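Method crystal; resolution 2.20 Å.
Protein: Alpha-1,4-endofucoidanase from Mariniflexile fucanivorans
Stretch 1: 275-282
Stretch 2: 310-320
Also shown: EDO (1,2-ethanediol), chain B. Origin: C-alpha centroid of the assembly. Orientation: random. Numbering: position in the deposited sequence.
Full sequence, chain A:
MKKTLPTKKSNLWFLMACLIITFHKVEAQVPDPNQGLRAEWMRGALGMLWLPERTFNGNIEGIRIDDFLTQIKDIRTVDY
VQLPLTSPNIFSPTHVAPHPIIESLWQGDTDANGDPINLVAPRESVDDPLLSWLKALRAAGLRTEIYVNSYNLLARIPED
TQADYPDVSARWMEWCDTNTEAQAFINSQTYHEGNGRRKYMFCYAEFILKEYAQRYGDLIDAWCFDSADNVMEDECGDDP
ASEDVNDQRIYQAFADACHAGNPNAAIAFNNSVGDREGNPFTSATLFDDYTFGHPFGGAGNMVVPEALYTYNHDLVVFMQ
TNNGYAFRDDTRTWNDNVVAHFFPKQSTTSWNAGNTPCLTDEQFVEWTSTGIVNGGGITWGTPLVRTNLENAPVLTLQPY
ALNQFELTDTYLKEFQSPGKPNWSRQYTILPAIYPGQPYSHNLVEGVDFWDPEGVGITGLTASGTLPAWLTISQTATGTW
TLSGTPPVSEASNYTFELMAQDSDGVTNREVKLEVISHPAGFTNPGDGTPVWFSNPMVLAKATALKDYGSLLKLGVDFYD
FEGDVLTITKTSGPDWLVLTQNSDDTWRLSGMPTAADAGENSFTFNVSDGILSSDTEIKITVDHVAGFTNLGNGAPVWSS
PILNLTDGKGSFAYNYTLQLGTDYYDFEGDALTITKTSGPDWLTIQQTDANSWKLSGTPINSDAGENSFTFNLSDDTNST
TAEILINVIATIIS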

ATOM      1  N   ASP A 275      -0.565  -4.423 -31.511  1.00 31.11           N
ATOM      2  CA  ASP A 275      -1.241  -4.184 -32.776  1.00 32.48           C
ATOM      3  C   ASP A 275      -2.463  -5.096 -32.901  1.00 32.74           C
ATOM      4  O   ASP A 275      -2.353  -6.314 -32.752  1.00 32.55           O
ATOM      5  CB  ASP A 275      -0.248  -4.396 -33.923  1.00 33.75           C
ATOM      6  CG  ASP A 275      -0.842  -4.334 -35.321  1.00 35.95           C
ATOM      7  OD1 ASP A 275      -1.948  -3.768 -35.483  1.00 36.76           O
ATOM      8  OD2 ASP A 275      -0.182  -4.845 -36.245  1.00 39.49           O
ATOM      9  N   ARG A 276      -3.618  -4.490 -33.213  1.00 33.23           N
ATOM     10  CA  ARG A 276      -4.875  -5.203 -33.406  1.00 32.03           C
ATOM     11  C   ARG A 276      -4.811  -6.077 -34.659  1.00 32.51           C
ATOM     12  O   ARG A 276      -5.615  -6.994 -34.814  1.00 31.92           O
ATOM     13  CB  ARG A 276      -6.037  -4.211 -33.536  1.00 32.61           C
ATOM     14  CG  ARG A 276      -6.171  -3.581 -34.916  1.00 33.16           C
ATOM     15  CD  ARG A 276      -7.167  -2.434 -34.970  1.00 37.38           C
ATOM     16  NE  ARG A 276      -7.276  -1.884 -36.317  1.00 37.83           N
ATOM     17  CZ  ARG A 276      -6.451  -0.975 -36.831  1.00 38.03           C
ATOM     18  NH1 ARG A 276      -5.559  -0.370 -36.059  1.00 35.38           N
ATOM     19  NH2 ARG A 276      -6.510  -0.686 -38.120  1.00 35.25           N
ATOM     20  N   GLU A 277      -3.885  -5.763 -35.574  1.00 33.21           N
ATOM     21  CA  GLU A 277      -3.755  -6.529 -36.805  1.00 33.01           C
ATOM     22  C   GLU A 277      -2.631  -7.549 -36.652  1.00 32.82           C
ATOM     23  O   GLU A 277      -2.166  -8.109 -37.642  1.00 34.47           O
ATOM     24  CB  GLU A 277      -3.476  -5.619 -38.010  1.00 33.32           C
ATOM     25  CG  GLU A 277      -4.492  -4.505 -38.225  1.00 34.49           C
ATOM     26  CD  GLU A 277      -5.907  -4.913 -38.609  1.00 35.91           C
ATOM     27  OE1 GLU A 277      -6.721  -4.012 -38.886  1.00 34.08           O
ATOM     28  OE2 GLU A 277      -6.197  -6.128 -38.625  1.00 36.62           O
ATOM     29  N   GLY A 278      -2.193  -7.799 -35.411  1.00 29.79           N
ATOM     30  CA  GLY A 278      -1.007  -8.619 -35.232  1.00 27.68           C
ATOM     31  C   GLY A 278      -0.833  -9.050 -33.783  1.00 27.94           C
ATOM     32  O   GLY A 278      -1.804  -9.384 -33.112  1.00 27.35           O
ATOM     33  N   ASN A 279       0.419  -9.029 -33.318  1.00 28.26           N
ATOM     34  CA  ASN A 279       0.716  -9.353 -31.934  1.00 28.60           C
ATOM     35  C   ASN A 279       0.198  -8.218 -31.055  1.00 28.53           C
ATOM     36  O   ASN A 279       0.550  -7.056 -31.255  1.00 27.41           O
ATOM     37  CB  ASN A 279       2.194  -9.693 -31.725  1.00 28.66           C
ATOM     38  CG  ASN A 279       2.460 -10.390 -30.407  1.00 28.98           C
ATOM     39  OD1 ASN A 279       1.929 -10.004 -29.366  1.00 31.22           O
ATOM     40  ND2 ASN A 279       3.282 -11.422 -30.442  1.00 28.70           N
ATOM     41  N   PRO A 280      -0.703  -8.511 -30.091  1.00 27.52           N
ATOM     42  CA  PRO A 280      -1.238  -7.473 -29.206  1.00 26.78           C
ATOM     43  C   PRO A 280      -0.220  -6.958 -28.189  1.00 27.00           C
ATOM     44  O   PRO A 280      -0.515  -6.010 -27.462  1.00 26.46           O
ATOM     45  CB  PRO A 280      -2.388  -8.182 -28.476  1.00 26.84           C
ATOM     46  CG  PRO A 280      -1.985  -9.641 -28.501  1.00 27.52           C
ATOM     47  CD  PRO A 280      -1.292  -9.836 -29.838  1.00 26.69           C
ATOM     48  N   PHE A 281       0.959  -7.599 -28.132  1.00 25.24           N
ATOM     49  CA  PHE A 281       1.998  -7.173 -27.210  1.00 27.08           C
ATOM     50  C   PHE A 281       3.163  -6.563 -27.985  1.00 29.56           C
ATOM     51  O   PHE A 281       3.686  -7.180 -28.913  1.00 29.19           O
ATOM     52  CB  PHE A 281       2.472  -8.337 -26.336  1.00 25.40           C
ATOM     53  CG  PHE A 281       1.377  -9.127 -25.659  1.00 26.07           C
ATOM     54  CD1 PHE A 281       0.589  -8.554 -24.672  1.00 24.83           C
ATOM     55  CD2 PHE A 281       1.145 -10.453 -26.003  1.00 25.68           C
ATOM     56  CE1 PHE A 281      -0.419  -9.279 -24.055  1.00 26.14           C
ATOM     57  CE2 PHE A 281       0.130 -11.177 -25.394  1.00 27.78           C
ATOM     58  CZ  PHE A 281      -0.641 -10.592 -24.407  1.00 27.18           C
ATOM     59  N   THR A 282       3.544  -5.338 -27.601  1.00 30.97           N
ATOM     60  CA  THR A 282       4.817  -4.757 -27.999  1.00 34.62           C
ATOM     61  C   THR A 282       5.935  -5.767 -27.718  1.00 34.72           C
ATOM     62  O   THR A 282       5.929  -6.441 -26.689  1.00 32.91           O
ATOM     63  CB  THR A 282       5.028  -3.403 -27.306  1.00 35.47           C
ATOM     64  OG1 THR A 282       4.073  -2.499 -27.862  1.00 38.73           O
ATOM     65  CG2 THR A 282       6.415  -2.831 -27.506  1.00 38.92           C
ATOM     66  N   THR A 310     -13.567  -6.055 -28.906  1.00 21.95           N
ATOM     67  CA  THR A 310     -12.968  -6.976 -29.854  1.00 23.26           C
ATOM     68  C   THR A 310     -11.453  -7.004 -29.679  1.00 23.26           C
ATOM     69  O   THR A 310     -10.865  -8.083 -29.612  1.00 24.31           O
ATOM     70  CB  THR A 310     -13.275  -6.549 -31.294  1.00 23.55           C
ATOM     71  OG1 THR A 310     -14.680  -6.684 -31.486  1.00 25.02           O
ATOM     72  CG2 THR A 310     -12.519  -7.346 -32.334  1.00 22.63           C
ATOM     73  N   TYR A 311     -10.831  -5.815 -29.638  1.00 21.49           N
ATOM     74  CA  TYR A 311      -9.380  -5.722 -29.576  1.00 21.41           C
ATOM     75  C   TYR A 311      -8.858  -6.421 -28.323  1.00 20.43           C
ATOM     76  O   TYR A 311      -7.875  -7.157 -28.380  1.00 20.20           O
ATOM     77  CB  TYR A 311      -8.898  -4.266 -29.584  1.00 23.21           C
ATOM     78  CG  TYR A 311      -9.303  -3.415 -30.765  1.00 24.03           C
ATOM     79  CD1 TYR A 311      -9.601  -3.973 -31.996  1.00 24.16           C
ATOM     80  CD2 TYR A 311      -9.357  -2.031 -30.651  1.00 25.36           C
ATOM     81  CE1 TYR A 311      -9.981  -3.187 -33.071  1.00 25.73           C
ATOM     82  CE2 TYR A 311      -9.723  -1.228 -31.717  1.00 26.71           C
ATOM     83  CZ  TYR A 311     -10.028  -1.810 -32.936  1.00 26.67           C
ATOM     84  OH  TYR A 311     -10.404  -1.032 -33.991  1.00 28.61           O
ATOM     85  N   ASN A 312      -9.515  -6.168 -27.190  1.00 20.06           N
ATOM     86  CA  ASN A 312      -9.041  -6.673 -25.912  1.00 20.87           C
ATOM     87  C   ASN A 312      -9.351  -8.161 -25.759  1.00 21.81           C
ATOM     88  O   ASN A 312      -8.553  -8.884 -25.160  1.00 22.22           O
ATOM     89  CB  ASN A 312      -9.522  -5.812 -24.741  1.00 20.15           C
ATOM     90  CG  ASN A 312      -8.763  -4.503 -24.690  1.00 21.26           C
ATOM     91  OD1 ASN A 312      -7.533  -4.500 -24.770  1.00 21.20           O
ATOM     92  ND2 ASN A 312      -9.480  -3.393 -24.594  1.00 20.43           N
ATOM     93  N   HIS A 313     -10.503  -8.605 -26.287  1.00 21.38           N
ATOM     94  CA  HIS A 313     -10.861 -10.012 -26.203  1.00 22.41           C
ATOM     95  C   HIS A 313      -9.976 -10.841 -27.133  1.00 23.36           C
ATOM     96  O   HIS A 313      -9.613 -11.963 -26.790  1.00 24.73           O
ATOM     97  CB  HIS A 313     -12.361 -10.273 -26.438  1.00 22.54           C
ATOM     98  CG  HIS A 313     -12.698 -11.697 -26.136  1.00 24.07           C
ATOM     99  ND1 HIS A 313     -12.800 -12.664 -27.122  1.00 24.26           N
ATOM    100  CD2 HIS A 313     -12.857 -12.340 -24.956  1.00 22.76           C
ATOM    101  CE1 HIS A 313     -13.056 -13.832 -26.567  1.00 24.58           C
ATOM    102  NE2 HIS A 313     -13.081 -13.657 -25.237  1.00 24.53           N
ATOM    103  N   ASP A 314      -9.615 -10.277 -28.296  1.00 23.51           N
ATOM    104  CA  ASP A 314      -8.666 -10.917 -29.202  1.00 23.36           C
ATOM    105  C   ASP A 314      -7.292 -11.051 -28.552  1.00 22.72           C
ATOM    106  O   ASP A 314      -6.544 -11.964 -28.889  1.00 22.62           O
ATOM    107  CB  ASP A 314      -8.558 -10.197 -30.554  1.00 23.49           C
ATOM    108  CG  ASP A 314      -9.794 -10.395 -31.417  1.00 24.04           C
ATOM    109  OD1 ASP A 314     -10.602 -11.288 -31.076  1.00 23.23           O
ATOM    110  OD2 ASP A 314      -9.948  -9.646 -32.410  1.00 23.44           O
ATOM    111  N   LEU A 315      -6.953 -10.127 -27.642  1.00 21.82           N
ATOM    112  CA  LEU A 315      -5.691 -10.218 -26.922  1.00 22.08           C
ATOM    113  C   LEU A 315      -5.711 -11.465 -26.037  1.00 22.44           C
ATOM    114  O   LEU A 315      -4.729 -12.196 -25.950  1.00 23.89           O
ATOM    115  CB  LEU A 315      -5.473  -8.940 -26.101  1.00 20.84           C
ATOM    116  CG  LEU A 315      -4.146  -8.828 -25.339  1.00 20.98           C
ATOM    117  CD1 LEU A 315      -3.812  -7.366 -25.069  1.00 19.81           C
ATOM    118  CD2 LEU A 315      -4.198  -9.591 -24.021  1.00 19.54           C
ATOM    119  N   VAL A 316      -6.845 -11.694 -25.377  1.00 21.86           N
ATOM    120  CA  VAL A 316      -6.986 -12.819 -24.474  1.00 23.89           C
ATOM    121  C   VAL A 316      -6.994 -14.123 -25.278  1.00 25.11           C
ATOM    122  O   VAL A 316      -6.360 -15.098 -24.878  1.00 23.50           O
ATOM    123  CB  VAL A 316      -8.224 -12.600 -23.582  1.00 25.49           C
ATOM    124  CG1 VAL A 316      -9.223 -13.733 -23.587  1.00 24.94           C
ATOM    125  CG2 VAL A 316      -7.865 -12.156 -22.176  1.00 24.64           C
ATOM    126  N   VAL A 317      -7.657 -14.116 -26.447  1.00 24.49           N
ATOM    127  CA  VAL A 317      -7.675 -15.280 -27.319  1.00 24.82           C
ATOM    128  C   VAL A 317      -6.256 -15.557 -27.815  1.00 25.62           C
ATOM    129  O   VAL A 317      -5.847 -16.713 -27.871  1.00 25.13           O
ATOM    130  CB  VAL A 317      -8.696 -15.132 -28.468  1.00 25.33           C
ATOM    131  CG1 VAL A 317      -8.558 -16.241 -29.504  1.00 24.10           C
ATOM    132  CG2 VAL A 317     -10.114 -15.096 -27.932  1.00 22.99           C
ATOM    133  N   PHE A 318      -5.503 -14.491 -28.126  1.00 25.13           N
ATOM    134  CA  PHE A 318      -4.107 -14.614 -28.536  1.00 25.02           C
ATOM    135  C   PHE A 318      -3.293 -15.398 -27.503  1.00 27.01           C
ATOM    136  O   PHE A 318      -2.400 -16.166 -27.864  1.00 26.19           O
ATOM    137  CB  PHE A 318      -3.469 -13.240 -28.765  1.00 23.76           C
ATOM    138  CG  PHE A 318      -2.079 -13.276 -29.357  1.00 23.16           C
ATOM    139  CD1 PHE A 318      -1.888 -13.292 -30.732  1.00 23.61           C
ATOM    140  CD2 PHE A 318      -0.957 -13.300 -28.544  1.00 22.22           C
ATOM    141  CE1 PHE A 318      -0.613 -13.330 -31.281  1.00 24.13           C
ATOM    142  CE2 PHE A 318       0.320 -13.345 -29.090  1.00 23.54           C
ATOM    143  CZ  PHE A 318       0.492 -13.358 -30.456  1.00 24.36           C
ATOM    144  N   MET A 319      -3.578 -15.159 -26.215  1.00 26.91           N
ATOM    145  CA  MET A 319      -2.869 -15.808 -25.123  1.00 27.34           C
ATOM    146  C   MET A 319      -3.199 -17.298 -25.126  1.00 26.73           C
ATOM    147  O   MET A 319      -2.321 -18.131 -24.922  1.00 27.32           O
ATOM    148  CB  MET A 319      -3.246 -15.186 -23.773  1.00 27.61           C
ATOM    149  CG  MET A 319      -2.617 -13.821 -23.544  1.00 29.60           C
ATOM    150  SD  MET A 319      -3.254 -12.943 -22.090  1.00 33.50           S
ATOM    151  CE  MET A 319      -2.749 -14.036 -20.767  1.00 29.75           C
ATOM    152  N   GLN A 320      -4.462 -17.623 -25.406  1.00 27.08           N
ATOM    153  CA  GLN A 320      -4.897 -19.007 -25.506  1.00 27.10           C
ATOM    154  C   GLN A 320      -4.247 -19.705 -26.702  1.00 28.68           C
ATOM    155  O   GLN A 320      -3.703 -20.800 -26.556  1.00 26.86           O
ATOM    156  CB  GLN A 320      -6.421 -19.054 -25.572  1.00 26.35           C
ATOM    157  CG  GLN A 320      -6.992 -20.447 -25.790  1.00 25.60           C
ATOM    158  CD  GLN A 320      -8.493 -20.345 -25.879  1.00 26.85           C
ATOM    159  OE1 GLN A 320      -9.207 -20.722 -24.946  1.00 26.66           O
ATOM    160  NE2 GLN A 320      -8.976 -19.788 -26.983  1.00 24.02           N
TER
HETATM  161  C1  EDO B 801      -5.765 -10.062 -33.126  1.00 35.78           C
HETATM  162  O1  EDO B 801      -6.347 -11.375 -33.142  1.00 31.82           O
HETATM  163  C2  EDO B 801      -4.806  -9.967 -31.961  1.00 37.16           C
HETATM  164  O2  EDO B 801      -4.528  -8.591 -31.766  1.00 40.56           O

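A loop can pack against a helix without a single hydrogen bond between them while its own internal bonds help define its shape; this endofucoidanase offers a compact example. Residues 310-320 lie within a longer helix, whereas 275-282 form no regular helix or strand. The loop opens with a type I beta turn from Asp-275 to Gly-278, in which Gly-278 N donates to Asp-275 O (3.0 Å), and Asp-275 N reaches Asn-279 O (2.9 Å). Two side chains reinforce this fold: Asp-275 OD1 accepts from Glu-277 N at 2.8 Å, and Asn-279 OD1 from Phe-281 N at 2.9 Å. Glycine suits position 278, since a CB there would crowd Asp-275 OD2.

With its polar backbone groups partly satisfied internally, the loop meets the helix mainly through carbon, although Asn-279 ND2 also lies 3.4 Å from Phe-318 CZ. Leu-315 and Phe-318, one turn apart, both receive Pro-280, whose CA-to-CB bond points toward the helix. Pro-280 CB lies 3.7 Å from Leu-315 CG, while Pro-280 CD sits 3.5 Å from the centroid of the Phe-318 ring, only 10° off the normal. This is a CH-pi contact, well served by proline because its CD, bonded to nitrogen, carries slightly polarised hydrogens. Phe-281 leaves the backbone sideways, but its ring extends to the helix: Phe-281 CZ approaches Leu-315 CD2 at 3.7 Å and Met-319 CG at 3.9 Å, the latter at the ring edge. Flexible apolar side chains such as leucine and methionine adapt readily to the end of a rigid ring.

At the exposed Arg-276, the aliphatic portion of the side chain makes the contact. Arg-276 CB lies over one face of the Tyr-311 ring and Arg-276 CD is 3.5 Å from Tyr-311 CE1; Arg-276 NE forms a salt bridge with Glu-277 OE1 (3.4 Å). The contact buries 418 Å² in all, with Pro-280, Phe-281 and Leu-315 buried and the arginine exposed.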